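Local coordinates for galactose-1-phosphate uridylyltransferase (Bacillus cereus, PDB 4QVU), which is of unknown function but has a HIT-like fold, binds zinc, and is tentatively assigned a UDP-glucose:hexose-1-phosphate uridylyltransferase activity, at residues 151-156 and 176-181; 155-160 and 168-173; 186-191 and 249-254; 172-177 and 212-217. One frame throughout, in Å; residues are numbered along the deposited sequence.

All four contacts lie in the C-terminal HIT-like half of the chain. Contact 1 holds the zinc ion between the turn before strand 154-159 and the start of helix 179-195. Contact 2 pairs strand 154-159 with strand 169-173, and contact 4 pairs strand 169-173 with strand 214-222, so together they make three adjacent strands of one antiparallel sheet. Of the other three, contact 4 has its centre closest to that of contact 1, about 7 Å away. The side chain of Ile-173 is about 6 Å from the zinc. Contact 3 lies farther along helix 179-195, about 14 Å from contact 1 between centres. Leu-156 CD2 touches Phe-252 CE1 at 3.5 Å, joining contact 3 to the sheet.

Contact 1: residues 151-156 and 176-181; sequences NEHIEL and IGCIDE. With ZN (zinc ion), chain B.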
loop_
_atom_site.group_PDB
_atom_site.type_symbol
_atom_site.label_atom_id
_atom_site.label_comp_id
_atom_site.label_asym_id
_atom_site.label_seq_id
_atom_site.Cartn_x
_atom_site.Cartn_y
_atom_site.Cartn_z
ATOM N N ASN A 151 8.763 -25.903 9.880
ATOM C CA ASN A 151 9.001 -26.882 10.939
ATOM C C ASN A 151 9.498 -26.122 12.182
ATOM O O ASN A 151 9.509 -24.887 12.175
ATOM C CB ASN A 151 9.963 -28.007 10.503
ATOM C CG ASN A 151 11.333 -27.596 10.019
ATOM O OD1 ASN A 151 12.004 -26.729 10.579
ATOM N ND2 ASN A 151 11.828 -28.294 9.017
ATOM N N GLU A 152 9.893 -26.846 13.241
ATOM C CA GLU A 152 10.410 -26.264 14.488
ATOM C C GLU A 152 11.724 -25.474 14.271
ATOM O O GLU A 152 11.960 -24.500 14.986
ATOM C CB GLU A 152 10.654 -27.359 15.546
ATOM C CG GLU A 152 9.400 -27.886 16.221
ATOM C CD GLU A 152 9.645 -28.858 17.363
ATOM O OE1 GLU A 152 10.766 -29.409 17.458
ATOM O OE2 GLU A 152 8.700 -29.092 18.151
ATOM N N HIS A 153 12.567 -25.900 13.300
ATOM C CA HIS A 153 13.874 -25.304 13.002
ATOM C C HIS A 153 13.817 -24.092 12.060
ATOM O O HIS A 153 14.507 -23.097 12.319
ATOM C CB HIS A 153 14.795 -26.342 12.342
ATOM C CG HIS A 153 15.031 -27.581 13.139
ATOM N ND1 HIS A 153 16.040 -27.648 14.082
ATOM C CD2 HIS A 153 14.427 -28.786 13.056
ATOM C CE1 HIS A 153 15.993 -28.876 14.568
ATOM N NE2 HIS A 153 15.040 -29.597 13.981
ATOM N N ILE A 154 13.067 -24.203 10.938
ATOM C CA ILE A 154 13.035 -23.178 9.892
ATOM C C ILE A 154 11.609 -22.950 9.333
ATOM O O ILE A 154 10.723 -23.805 9.449
ATOM C CB ILE A 154 14.016 -23.609 8.751
ATOM C CG1 ILE A 154 14.391 -22.442 7.804
ATOM C CG2 ILE A 154 13.545 -24.881 8.011
ATOM C CD1 ILE A 154 15.614 -22.646 6.994
ATOM N N GLU A 155 11.424 -21.764 8.721
ATOM C CA GLU A 155 10.204 -21.294 8.073
ATOM C C GLU A 155 10.547 -20.557 6.789
ATOM O O GLU A 155 11.387 -19.655 6.797
ATOM C CB GLU A 155 9.379 -20.373 9.008
ATOM C CG GLU A 155 8.120 -19.832 8.342
ATOM C CD GLU A 155 7.333 -18.767 9.080
ATOM O OE1 GLU A 155 7.081 -18.933 10.296
ATOM O OE2 GLU A 155 6.885 -17.810 8.411
ATOM N N LEU A 156 9.858 -20.929 5.701
ATOM C CA LEU A 156 9.930 -20.299 4.395
ATOM C C LEU A 156 8.545 -19.804 4.034
ATOM O O LEU A 156 7.597 -20.590 3.994
ATOM C CB LEU A 156 10.503 -21.248 3.319
ATOM C CG LEU A 156 10.366 -20.810 1.833
ATOM C CD1 LEU A 156 11.095 -19.505 1.527
ATOM C CD2 LEU A 156 10.883 -21.867 0.926
ATOM N N ILE A 176 20.818 -20.303 15.891
ATOM C CA ILE A 176 22.031 -20.206 15.060
ATOM C C ILE A 176 22.471 -21.611 14.559
ATOM O O ILE A 176 23.071 -21.696 13.493
ATOM C CB ILE A 176 23.201 -19.507 15.821
ATOM C CG1 ILE A 176 22.686 -18.408 16.796
ATOM C CG2 ILE A 176 24.236 -18.939 14.825
ATOM C CD1 ILE A 176 23.661 -18.009 17.941
ATOM N N GLY A 177 22.153 -22.675 15.310
ATOM C CA GLY A 177 22.466 -24.057 14.940
ATOM C C GLY A 177 21.792 -24.560 13.670
ATOM O O GLY A 177 22.241 -25.555 13.091
ATOM N N CYS A 178 20.722 -23.856 13.207
ATOM C CA CYS A 178 19.941 -24.175 12.001
ATOM C C CYS A 178 20.479 -23.409 10.768
ATOM O O CYS A 178 19.765 -23.285 9.768
ATOM C CB CYS A 178 18.467 -23.851 12.227
ATOM S SG CYS A 178 17.796 -24.473 13.787
ATOM N N ILE A 179 21.730 -22.918 10.836
ATOM C CA ILE A 179 22.382 -22.132 9.790
ATOM C C ILE A 179 22.570 -22.971 8.489
ATOM O O ILE A 179 22.427 -22.409 7.399
ATOM C CB ILE A 179 23.727 -21.542 10.302
ATOM C CG1 ILE A 179 24.302 -20.496 9.326
ATOM C CG2 ILE A 179 24.756 -22.629 10.763
ATOM C CD1 ILE A 179 25.284 -19.560 9.919
ATOM N N ASP A 180 22.843 -24.292 8.597
ATOM C CA ASP A 180 23.002 -25.160 7.426
ATOM C C ASP A 180 21.648 -25.391 6.730
ATOM O O ASP A 180 21.611 -25.614 5.518
ATOM C CB ASP A 180 23.644 -26.492 7.815
ATOM C CG ASP A 180 25.096 -26.395 8.260
ATOM O OD1 ASP A 180 25.762 -25.388 7.914
ATOM O OD2 ASP A 180 25.591 -27.363 8.883
ATOM N N GLU A 181 20.543 -25.306 7.490
ATOM C CA GLU A 181 19.193 -25.442 6.950
ATOM C C GLU A 181 18.839 -24.186 6.181
ATOM O O GLU A 181 18.236 -24.287 5.118
ATOM C CB GLU A 181 18.167 -25.725 8.056
ATOM C CG GLU A 181 18.380 -27.057 8.749
ATOM C CD GLU A 181 17.399 -27.344 9.865
ATOM O OE1 GLU A 181 16.240 -27.709 9.563
ATOM O OE2 GLU A 181 17.805 -27.239 11.045
HETATM ZN ZN ZN B . 17.837 -26.728 12.996
#
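Asn-151 opens the segment 151-156 with an Asx motif. Its OD1 accepts the backbone N of Ile-154 at 2.8 Å, nearly straight and in the carbonyl plane. The same OD1 takes a weak bond from the N of His-153. The turn is thus gripped from within just where the metal ligand sits. His-153 follows, with CG anti to its carbonyl carbon (chi1 -58°). This turns the ring toward the segment 176-181, and ND1 binds the zinc ion at 2.3 Å. Cys-178 SG lies at the edge of this ring, in its plane, and binds the zinc at 2.4 Å. Glu-181 supplies the third ligand, OE2, 2.0 Å from the zinc. The Glu-181 side chain crosses that of His-153 obliquely, with carboxylate and ring planes 62° apart. OE2 also comes within 3.4 Å of His-153 CB. Ile-154 is next, and its CD1 packs on the first turn of helix 179-195, 3.6 Å from Glu-181 O. Cys-178 is the N-cap residue of that helix, and Glu-181 lies three residues on, so the helix start presents both ligands to one ion. The site therefore ties the turn that leads into strand 154-159 to the helix N-terminus through one nitrogen, one sulfur and one oxygen. The positive ion probably stabilises a thiolate on Cys-178 and a charged carboxylate on Glu-181.

Contact 2: residues 155-160 and 168-173; sequences ELNISD and EFNIII
Asn-170 carries the polar side of this antiparallel hairpin. Its CB packs 3.4 Å from Asn-157 OD1. CG lies anti to the carbonyl carbon (chi1 -54°), which carries the amide toward strand 154-159. At the tip, ND2 gives two bonds in its own amide plane. Asn-170 ND2 donates to Asn-157 OD1 at 2.9 Å, almost straight. Asn-170 ND2 also donates to Ser-159 OG at 2.8 Å. OD1, the remaining tip atom, accepts from Lys-218 on strand 214-222. The amide is thus held flat and its rotation fixed. The partner amide of Asn-157 is turned 58° against it. Asn-157 ND2 bonds Glu-155 OE2 on its anti lone pair, while Glu-155 OE1 forms a salt bridge with Lys-150. Ile-172 CD1 lies 3.5 Å from Asn-157 ND2. Between the two strands the backbones pair in register: Asn-157 and Asn-170 form a hydrogen-bonded pair, as do Glu-155 and Ile-172. The other face is apolar. Leu-156 CD1 meets Ile-171 CG1 at 3.8 Å, and Ile-158 CG1 lies beside Phe-169 CD1 at 3.9 Å. This apolar face is covered by helix 179-195, through Tyr-185 and Thr-189, and by helix 241-249, through Leu-248. Strands 145-150 and 214-222 flank the hairpin in the sheet.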
loop_
_atom_site.group_PDB
_atom_site.type_symbol
_atom_site.label_atom_id
_atom_site.label_comp_id
_atom_site.label_asym_id
_atom_site.label_seq_id
_atom_site.Cartn_x
_atom_site.Cartn_y
_atom_site.Cartn_z
ATOM N N GLU A 155 11.424 -21.764 8.721
ATOM C CA GLU A 155 10.204 -21.294 8.073
ATOM C C GLU A 155 10.547 -20.557 6.789
ATOM O O GLU A 155 11.387 -19.655 6.797
ATOM C CB GLU A 155 9.379 -20.373 9.008
ATOM C CG GLU A 155 8.120 -19.832 8.342
ATOM C CD GLU A 155 7.333 -18.767 9.080
ATOM O OE1 GLU A 155 7.081 -18.933 10.296
ATOM O OE2 GLU A 155 6.885 -17.810 8.411
ATOM N N LEU A 156 9.858 -20.929 5.701
ATOM C CA LEU A 156 9.930 -20.299 4.395
ATOM C C LEU A 156 8.545 -19.804 4.034
ATOM O O LEU A 156 7.597 -20.590 3.994
ATOM C CB LEU A 156 10.503 -21.248 3.319
ATOM C CG LEU A 156 10.366 -20.810 1.833
ATOM C CD1 LEU A 156 11.095 -19.505 1.527
ATOM C CD2 LEU A 156 10.883 -21.867 0.926
ATOM N N ASN A 157 8.419 -18.505 3.781
ATOM C CA ASN A 157 7.137 -17.926 3.406
ATOM C C ASN A 157 7.325 -16.917 2.270
ATOM O O ASN A 157 8.455 -16.574 1.928
ATOM C CB ASN A 157 6.444 -17.265 4.625
ATOM C CG ASN A 157 7.079 -15.990 5.149
ATOM O OD1 ASN A 157 7.212 -14.989 4.439
ATOM N ND2 ASN A 157 7.391 -15.961 6.439
ATOM N N ILE A 158 6.194 -16.445 1.706
ATOM C CA ILE A 158 6.104 -15.390 0.693
ATOM C C ILE A 158 5.398 -14.214 1.355
ATOM O O ILE A 158 4.318 -14.404 1.922
ATOM C CB ILE A 158 5.391 -15.853 -0.616
ATOM C CG1 ILE A 158 5.877 -17.246 -1.076
ATOM C CG2 ILE A 158 5.548 -14.787 -1.727
ATOM C CD1 ILE A 158 5.037 -17.905 -2.105
ATOM N N SER A 159 6.005 -13.018 1.321
ATOM C CA SER A 159 5.426 -11.811 1.920
ATOM C C SER A 159 4.031 -11.432 1.353
ATOM O O SER A 159 3.890 -11.239 0.142
ATOM C CB SER A 159 6.353 -10.618 1.713
ATOM O OG SER A 159 7.427 -10.624 2.631
ATOM N N ASP A 160 3.027 -11.285 2.255
ATOM C CA ASP A 160 1.679 -10.790 1.950
ATOM C C ASP A 160 1.663 -9.253 2.144
ATOM O O ASP A 160 0.743 -8.565 1.686
ATOM C CB ASP A 160 0.601 -11.488 2.805
ATOM C CG ASP A 160 0.794 -11.375 4.307
ATOM O OD1 ASP A 160 1.956 -11.321 4.755
ATOM O OD2 ASP A 160 -0.215 -11.382 5.037
ATOM N N GLU A 168 8.713 -11.448 -2.421
ATOM C CA GLU A 168 9.758 -11.498 -1.396
ATOM C C GLU A 168 9.614 -12.797 -0.639
ATOM O O GLU A 168 8.530 -13.091 -0.134
ATOM C CB GLU A 168 9.691 -10.277 -0.454
ATOM C CG GLU A 168 9.940 -8.954 -1.170
ATOM C CD GLU A 168 9.788 -7.684 -0.354
ATOM O OE1 GLU A 168 9.462 -7.773 0.851
ATOM O OE2 GLU A 168 9.971 -6.591 -0.934
ATOM N N PHE A 169 10.687 -13.608 -0.632
ATOM C CA PHE A 169 10.739 -14.897 0.052
ATOM C C PHE A 169 11.511 -14.733 1.351
ATOM O O PHE A 169 12.669 -14.321 1.333
ATOM C CB PHE A 169 11.368 -15.985 -0.836
ATOM C CG PHE A 169 10.737 -16.162 -2.200
ATOM C CD1 PHE A 169 9.531 -16.840 -2.345
ATOM C CD2 PHE A 169 11.367 -15.688 -3.343
ATOM C CE1 PHE A 169 8.954 -17.010 -3.605
ATOM C CE2 PHE A 169 10.797 -15.877 -4.605
ATOM C CZ PHE A 169 9.603 -16.549 -4.728
ATOM N N ASN A 170 10.856 -15.018 2.483
ATOM C CA ASN A 170 11.445 -14.878 3.812
ATOM C C ASN A 170 11.777 -16.239 4.369
ATOM O O ASN A 170 10.913 -17.113 4.450
ATOM C CB ASN A 170 10.500 -14.118 4.741
ATOM C CG ASN A 170 10.058 -12.790 4.172
ATOM O OD1 ASN A 170 10.851 -11.862 3.987
ATOM N ND2 ASN A 170 8.791 -12.696 3.824
ATOM N N ILE A 171 13.055 -16.426 4.709
ATOM C CA ILE A 171 13.578 -17.650 5.299
ATOM C C ILE A 171 13.998 -17.290 6.719
ATOM O O ILE A 171 14.910 -16.477 6.898
ATOM C CB ILE A 171 14.718 -18.260 4.450
ATOM C CG1 ILE A 171 14.373 -18.273 2.947
ATOM C CG2 ILE A 171 15.052 -19.642 4.962
ATOM C CD1 ILE A 171 15.491 -18.661 2.048
ATOM N N ILE A 172 13.290 -17.832 7.728
ATOM C CA ILE A 172 13.530 -17.506 9.143
ATOM C C ILE A 172 13.988 -18.745 9.925
ATOM O O ILE A 172 13.381 -19.807 9.803
ATOM C CB ILE A 172 12.236 -16.891 9.813
ATOM C CG1 ILE A 172 11.553 -15.787 8.956
ATOM C CG2 ILE A 172 12.485 -16.402 11.242
ATOM C CD1 ILE A 172 10.392 -16.240 8.125
ATOM N N ILE A 173 15.041 -18.580 10.752
ATOM C CA ILE A 173 15.549 -19.570 11.721
ATOM C C ILE A 173 15.501 -18.893 13.095
ATOM O O ILE A 173 15.662 -17.676 13.183
ATOM C CB ILE A 173 16.942 -20.208 11.415
ATOM C CG1 ILE A 173 18.074 -19.151 11.301
ATOM C CG2 ILE A 173 16.863 -21.124 10.191
ATOM C CD1 ILE A 173 19.497 -19.699 11.287
#

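Contact 3: residues 186-191 and 249-254; sequences IQQTVR and AAYFTK
Gln-188 makes the one hydrogen bond between the helix segment 186-191 and the loop 249-254 after helix 241-249. Its NE2 donates to Tyr-251 O at 3.2 Å, on a lone pair in the carbonyl plane. Nearer the backbone, Gln-188 CB packs obliquely against Phe-252, 3.6 Å from its CZ. The Gln-188 amide stands at 90° to that ring. Tyr-251 lies obliquely on the next turn of the helix, with CE2 4.2 Å from Arg-191 CB. The two rings thus meet the helix on either side of the hydrogen bond. A type I beta turn, Ala-249 to Phe-252, brings them there as the chain leaves helix 241-249. It is closed by Phe-252 N bonding Ala-249 O at 3.1 Å. On the helix, a bend at chi2 (-52°) carries the Gln-188 amide back alongside Arg-191. Gln-188 OE1 then accepts from Arg-191 NH1 at 2.8 Å, so both ends of the amide are held. The guanidinium is steadied in turn by Gln-187 CD over one face, 3.4 Å above the plane, and by NE bonding to Ala-75 O. Farther out, Tyr-251 OH bonds Asp-196, and the Phe-252 ring meets Tyr-185 and packs on Leu-156 of strand 154-159.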
loop_
_atom_site.group_PDB
_atom_site.type_symbol
_atom_site.label_atom_id
_atom_site.label_comp_id
_atom_site.label_asym_id
_atom_site.label_seq_id
_atom_site.Cartn_x
_atom_site.Cartn_y
_atom_site.Cartn_z
ATOM N N ILE A 186 18.109 -21.073 1.104
ATOM C CA ILE A 186 18.520 -19.951 0.249
ATOM C C ILE A 186 18.846 -20.510 -1.138
ATOM O O ILE A 186 18.271 -20.053 -2.119
ATOM C CB ILE A 186 19.704 -19.136 0.839
ATOM C CG1 ILE A 186 19.309 -18.430 2.151
ATOM C CG2 ILE A 186 20.228 -18.120 -0.191
ATOM C CD1 ILE A 186 20.491 -17.878 2.942
ATOM N N GLN A 187 19.702 -21.550 -1.203
ATOM C CA GLN A 187 20.127 -22.167 -2.456
ATOM C C GLN A 187 18.930 -22.640 -3.285
ATOM O O GLN A 187 18.892 -22.327 -4.469
ATOM C CB GLN A 187 21.089 -23.326 -2.214
ATOM C CG GLN A 187 21.743 -23.798 -3.509
ATOM C CD GLN A 187 22.759 -24.882 -3.311
ATOM O OE1 GLN A 187 22.524 -25.880 -2.619
ATOM N NE2 GLN A 187 23.881 -24.742 -3.995
ATOM N N GLN A 188 17.948 -23.335 -2.679
ATOM C CA GLN A 188 16.772 -23.832 -3.411
ATOM C C GLN A 188 15.889 -22.684 -3.892
ATOM O O GLN A 188 15.468 -22.709 -5.050
ATOM C CB GLN A 188 15.938 -24.815 -2.568
ATOM C CG GLN A 188 16.649 -26.139 -2.253
ATOM C CD GLN A 188 17.206 -26.816 -3.490
ATOM O OE1 GLN A 188 18.405 -26.722 -3.786
ATOM N NE2 GLN A 188 16.341 -27.464 -4.267
ATOM N N THR A 189 15.651 -21.665 -3.043
ATOM C CA THR A 189 14.830 -20.519 -3.419
ATOM C C THR A 189 15.516 -19.780 -4.573
ATOM O O THR A 189 14.830 -19.425 -5.523
ATOM C CB THR A 189 14.542 -19.595 -2.219
ATOM O OG1 THR A 189 14.026 -20.364 -1.119
ATOM C CG2 THR A 189 13.557 -18.477 -2.568
ATOM N N VAL A 190 16.851 -19.605 -4.523
ATOM C CA VAL A 190 17.636 -18.952 -5.587
ATOM C C VAL A 190 17.506 -19.775 -6.887
ATOM O O VAL A 190 17.191 -19.200 -7.934
ATOM C CB VAL A 190 19.123 -18.750 -5.166
ATOM C CG1 VAL A 190 20.048 -18.543 -6.370
ATOM C CG2 VAL A 190 19.253 -17.596 -4.175
ATOM N N ARG A 191 17.696 -21.111 -6.801
ATOM C CA ARG A 191 17.578 -22.045 -7.928
ATOM C C ARG A 191 16.214 -21.907 -8.600
ATOM O O ARG A 191 16.158 -21.873 -9.829
ATOM C CB ARG A 191 17.811 -23.496 -7.487
ATOM C CG ARG A 191 19.281 -23.839 -7.356
ATOM C CD ARG A 191 19.515 -25.176 -6.692
ATOM N NE ARG A 191 20.919 -25.573 -6.809
ATOM C CZ ARG A 191 21.490 -26.551 -6.115
ATOM N NH1 ARG A 191 20.797 -27.220 -5.202
ATOM N NH2 ARG A 191 22.770 -26.845 -6.301
ATOM N N ALA A 249 7.189 -24.852 -3.714
ATOM C CA ALA A 249 7.102 -26.034 -2.846
ATOM C C ALA A 249 7.626 -27.307 -3.549
ATOM O O ALA A 249 8.096 -28.225 -2.879
ATOM C CB ALA A 249 5.669 -26.244 -2.396
ATOM N N ALA A 250 7.579 -27.334 -4.897
ATOM C CA ALA A 250 8.055 -28.431 -5.744
ATOM C C ALA A 250 9.590 -28.558 -5.703
ATOM O O ALA A 250 10.116 -29.551 -6.198
ATOM C CB ALA A 250 7.589 -28.217 -7.174
ATOM N N TYR A 251 10.303 -27.568 -5.110
ATOM C CA TYR A 251 11.766 -27.563 -4.943
ATOM C C TYR A 251 12.181 -28.154 -3.577
ATOM O O TYR A 251 13.379 -28.339 -3.315
ATOM C CB TYR A 251 12.323 -26.139 -5.093
ATOM C CG TYR A 251 12.603 -25.762 -6.527
ATOM C CD1 TYR A 251 11.564 -25.467 -7.406
ATOM C CD2 TYR A 251 13.906 -25.693 -7.008
ATOM C CE1 TYR A 251 11.815 -25.148 -8.737
ATOM C CE2 TYR A 251 14.171 -25.372 -8.337
ATOM C CZ TYR A 251 13.121 -25.100 -9.199
ATOM O OH TYR A 251 13.371 -24.773 -10.508
ATOM N N PHE A 252 11.192 -28.463 -2.722
ATOM C CA PHE A 252 11.405 -29.033 -1.394
ATOM C C PHE A 252 10.679 -30.389 -1.292
ATOM O O PHE A 252 10.537 -30.942 -0.195
ATOM C CB PHE A 252 10.940 -28.045 -0.306
ATOM C CG PHE A 252 11.686 -26.726 -0.331
ATOM C CD1 PHE A 252 11.241 -25.667 -1.119
ATOM C CD2 PHE A 252 12.842 -26.548 0.424
ATOM C CE1 PHE A 252 11.955 -24.469 -1.176
ATOM C CE2 PHE A 252 13.541 -25.338 0.387
ATOM C CZ PHE A 252 13.093 -24.307 -0.414
ATOM N N THR A 253 10.282 -30.951 -2.454
ATOM C CA THR A 253 9.608 -32.247 -2.549
ATOM C C THR A 253 10.636 -33.378 -2.300
ATOM O O THR A 253 10.240 -34.493 -1.951
ATOM C CB THR A 253 8.878 -32.398 -3.906
ATOM O OG1 THR A 253 8.006 -33.526 -3.847
ATOM C CG2 THR A 253 9.829 -32.533 -5.105
ATOM N N LYS A 254 11.944 -33.076 -2.469
ATOM C CA LYS A 254 13.049 -34.016 -2.268
ATOM C C LYS A 254 13.921 -33.583 -1.089
ATOM O O LYS A 254 13.659 -33.964 0.051
ATOM C CB LYS A 254 13.898 -34.124 -3.544
#

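Contact 4: residues 172-177 and 212-217; sequences IIEDIG and NEKIIC
Strands 169-173 and 214-222 are antiparallel neighbours in the large sheet of this HIT-like fold, and their pairing ends here. Backbone hydrogen bonds come first. Ile-173 and Ile-215 form a hydrogen-bonded pair. Ile-173 N reaches Ile-215 O at 3.1 Å, nearly straight (167°). Ile-215 N returns to Ile-173 O, also at 3.1 Å but more bent. Ile-172 and Ile-216 form the adjoining non-hydrogen-bonded pair. Apolar contacts run along both faces. On the face of Ile-172 and Ile-216, the two side chains lie side by side, CG1 to CG1 at 4.0 Å. Ile-172 CG2 also touches the extended chain of Lys-214, 3.8 Å from CD. On the other face, Ile-173 has CG1 flanked by both its backbone N and its carbonyl carbon (chi1 59°). There CG1 meets Ile-215 CB at 3.9 Å. Leu-182 of helix 179-195 covers both isoleucines, and Ile-90, Trp-93 and Leu-94 of helix 79-97 pack on Ile-215. Among the charged groups, Glu-174 OE1 and Lys-214 NZ are 5.3 Å apart, not in contact. Lys-214 NZ instead bonds a tetraethylene glycol, probably from the crystallisation liquor. Beyond the strand, an Asx turn leads toward the zinc ligand Cys-178. In it Asp-175 OD2 accepts Gly-177 N at 2.9 Å, from above the carboxylate plane.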
loop_
_atom_site.group_PDB
_atom_site.type_symbol
_atom_site.label_atom_id
_atom_site.label_comp_id
_atom_site.label_asym_id
_atom_site.label_seq_id
_atom_site.Cartn_x
_atom_site.Cartn_y
_atom_site.Cartn_z
ATOM N N ILE A 172 13.290 -17.832 7.728
ATOM C CA ILE A 172 13.530 -17.506 9.143
ATOM C C ILE A 172 13.988 -18.745 9.925
ATOM O O ILE A 172 13.381 -19.807 9.803
ATOM C CB ILE A 172 12.236 -16.891 9.813
ATOM C CG1 ILE A 172 11.553 -15.787 8.956
ATOM C CG2 ILE A 172 12.485 -16.402 11.242
ATOM C CD1 ILE A 172 10.392 -16.240 8.125
ATOM N N ILE A 173 15.041 -18.580 10.752
ATOM C CA ILE A 173 15.549 -19.570 11.721
ATOM C C ILE A 173 15.501 -18.893 13.095
ATOM O O ILE A 173 15.662 -17.676 13.183
ATOM C CB ILE A 173 16.942 -20.208 11.415
ATOM C CG1 ILE A 173 18.074 -19.151 11.301
ATOM C CG2 ILE A 173 16.863 -21.124 10.191
ATOM C CD1 ILE A 173 19.497 -19.699 11.287
ATOM N N GLU A 174 15.239 -19.667 14.152
ATOM C CA GLU A 174 15.114 -19.130 15.508
ATOM C C GLU A 174 16.386 -19.403 16.325
ATOM O O GLU A 174 16.621 -18.721 17.325
ATOM C CB GLU A 174 13.878 -19.737 16.191
ATOM C CG GLU A 174 13.246 -18.834 17.236
ATOM C CD GLU A 174 11.826 -19.226 17.595
ATOM O OE1 GLU A 174 10.916 -18.972 16.772
ATOM O OE2 GLU A 174 11.620 -19.769 18.706
ATOM N N ASP A 175 17.210 -20.376 15.883
ATOM C CA ASP A 175 18.481 -20.749 16.517
ATOM C C ASP A 175 19.612 -20.742 15.475
ATOM O O ASP A 175 19.399 -21.149 14.332
ATOM C CB ASP A 175 18.363 -22.128 17.187
ATOM C CG ASP A 175 19.589 -22.561 17.963
ATOM O OD1 ASP A 175 19.786 -22.059 19.092
ATOM O OD2 ASP A 175 20.321 -23.442 17.469
ATOM N N ILE A 176 20.818 -20.303 15.891
ATOM C CA ILE A 176 22.031 -20.206 15.060
ATOM C C ILE A 176 22.471 -21.611 14.559
ATOM O O ILE A 176 23.071 -21.696 13.493
ATOM C CB ILE A 176 23.201 -19.507 15.821
ATOM C CG1 ILE A 176 22.686 -18.408 16.796
ATOM C CG2 ILE A 176 24.236 -18.939 14.825
ATOM C CD1 ILE A 176 23.661 -18.009 17.941
ATOM N N GLY A 177 22.153 -22.675 15.310
ATOM C CA GLY A 177 22.466 -24.057 14.940
ATOM C C GLY A 177 21.792 -24.560 13.670
ATOM O O GLY A 177 22.241 -25.555 13.091
ATOM N N ASN A 212 14.200 -9.695 16.463
ATOM C CA ASN A 212 13.497 -10.458 17.515
ATOM C C ASN A 212 14.217 -11.806 17.817
ATOM O O ASN A 212 13.568 -12.851 17.948
ATOM C CB ASN A 212 12.023 -10.713 17.121
ATOM C CG ASN A 212 11.190 -9.481 16.821
ATOM O OD1 ASN A 212 10.351 -9.481 15.913
ATOM N ND2 ASN A 212 11.378 -8.410 17.577
ATOM N N GLU A 213 15.568 -11.754 17.895
ATOM C CA GLU A 213 16.489 -12.867 18.177
ATOM C C GLU A 213 16.352 -13.998 17.117
ATOM O O GLU A 213 16.586 -15.172 17.425
ATOM C CB GLU A 213 16.274 -13.414 19.597
ATOM C CG GLU A 213 16.645 -12.423 20.690
ATOM C CD GLU A 213 16.366 -12.896 22.105
ATOM O OE1 GLU A 213 16.936 -13.932 22.521
ATOM O OE2 GLU A 213 15.606 -12.199 22.815
ATOM N N LYS A 214 16.028 -13.618 15.856
ATOM C CA LYS A 214 15.902 -14.517 14.697
ATOM C C LYS A 214 16.818 -14.076 13.564
ATOM O O LYS A 214 17.036 -12.874 13.400
ATOM C CB LYS A 214 14.455 -14.572 14.159
ATOM C CG LYS A 214 13.374 -14.997 15.124
ATOM C CD LYS A 214 12.036 -14.592 14.530
ATOM C CE LYS A 214 10.898 -14.696 15.500
ATOM N NZ LYS A 214 9.663 -14.115 14.928
ATOM N N ILE A 215 17.309 -15.029 12.755
ATOM C CA ILE A 215 18.114 -14.718 11.576
ATOM C C ILE A 215 17.208 -14.942 10.387
ATOM O O ILE A 215 16.688 -16.046 10.196
ATOM C CB ILE A 215 19.463 -15.479 11.477
ATOM C CG1 ILE A 215 20.392 -15.065 12.650
ATOM C CG2 ILE A 215 20.132 -15.208 10.098
ATOM C CD1 ILE A 215 21.690 -15.856 12.796
ATOM N N ILE A 216 16.971 -13.863 9.632
ATOM C CA ILE A 216 16.088 -13.836 8.473
ATOM C C ILE A 216 16.867 -13.519 7.218
ATOM O O ILE A 216 17.666 -12.575 7.195
ATOM C CB ILE A 216 14.941 -12.800 8.658
ATOM C CG1 ILE A 216 14.180 -13.019 9.992
ATOM C CG2 ILE A 216 13.996 -12.798 7.434
ATOM C CD1 ILE A 216 13.231 -11.890 10.423
ATOM N N CYS A 217 16.587 -14.279 6.154
ATOM C CA CYS A 217 17.110 -13.985 4.842
ATOM C C CYS A 217 15.951 -13.729 3.907
ATOM O O CYS A 217 15.149 -14.631 3.645
ATOM C CB CYS A 217 18.034 -15.067 4.300
ATOM S SG CYS A 217 18.659 -14.690 2.641
#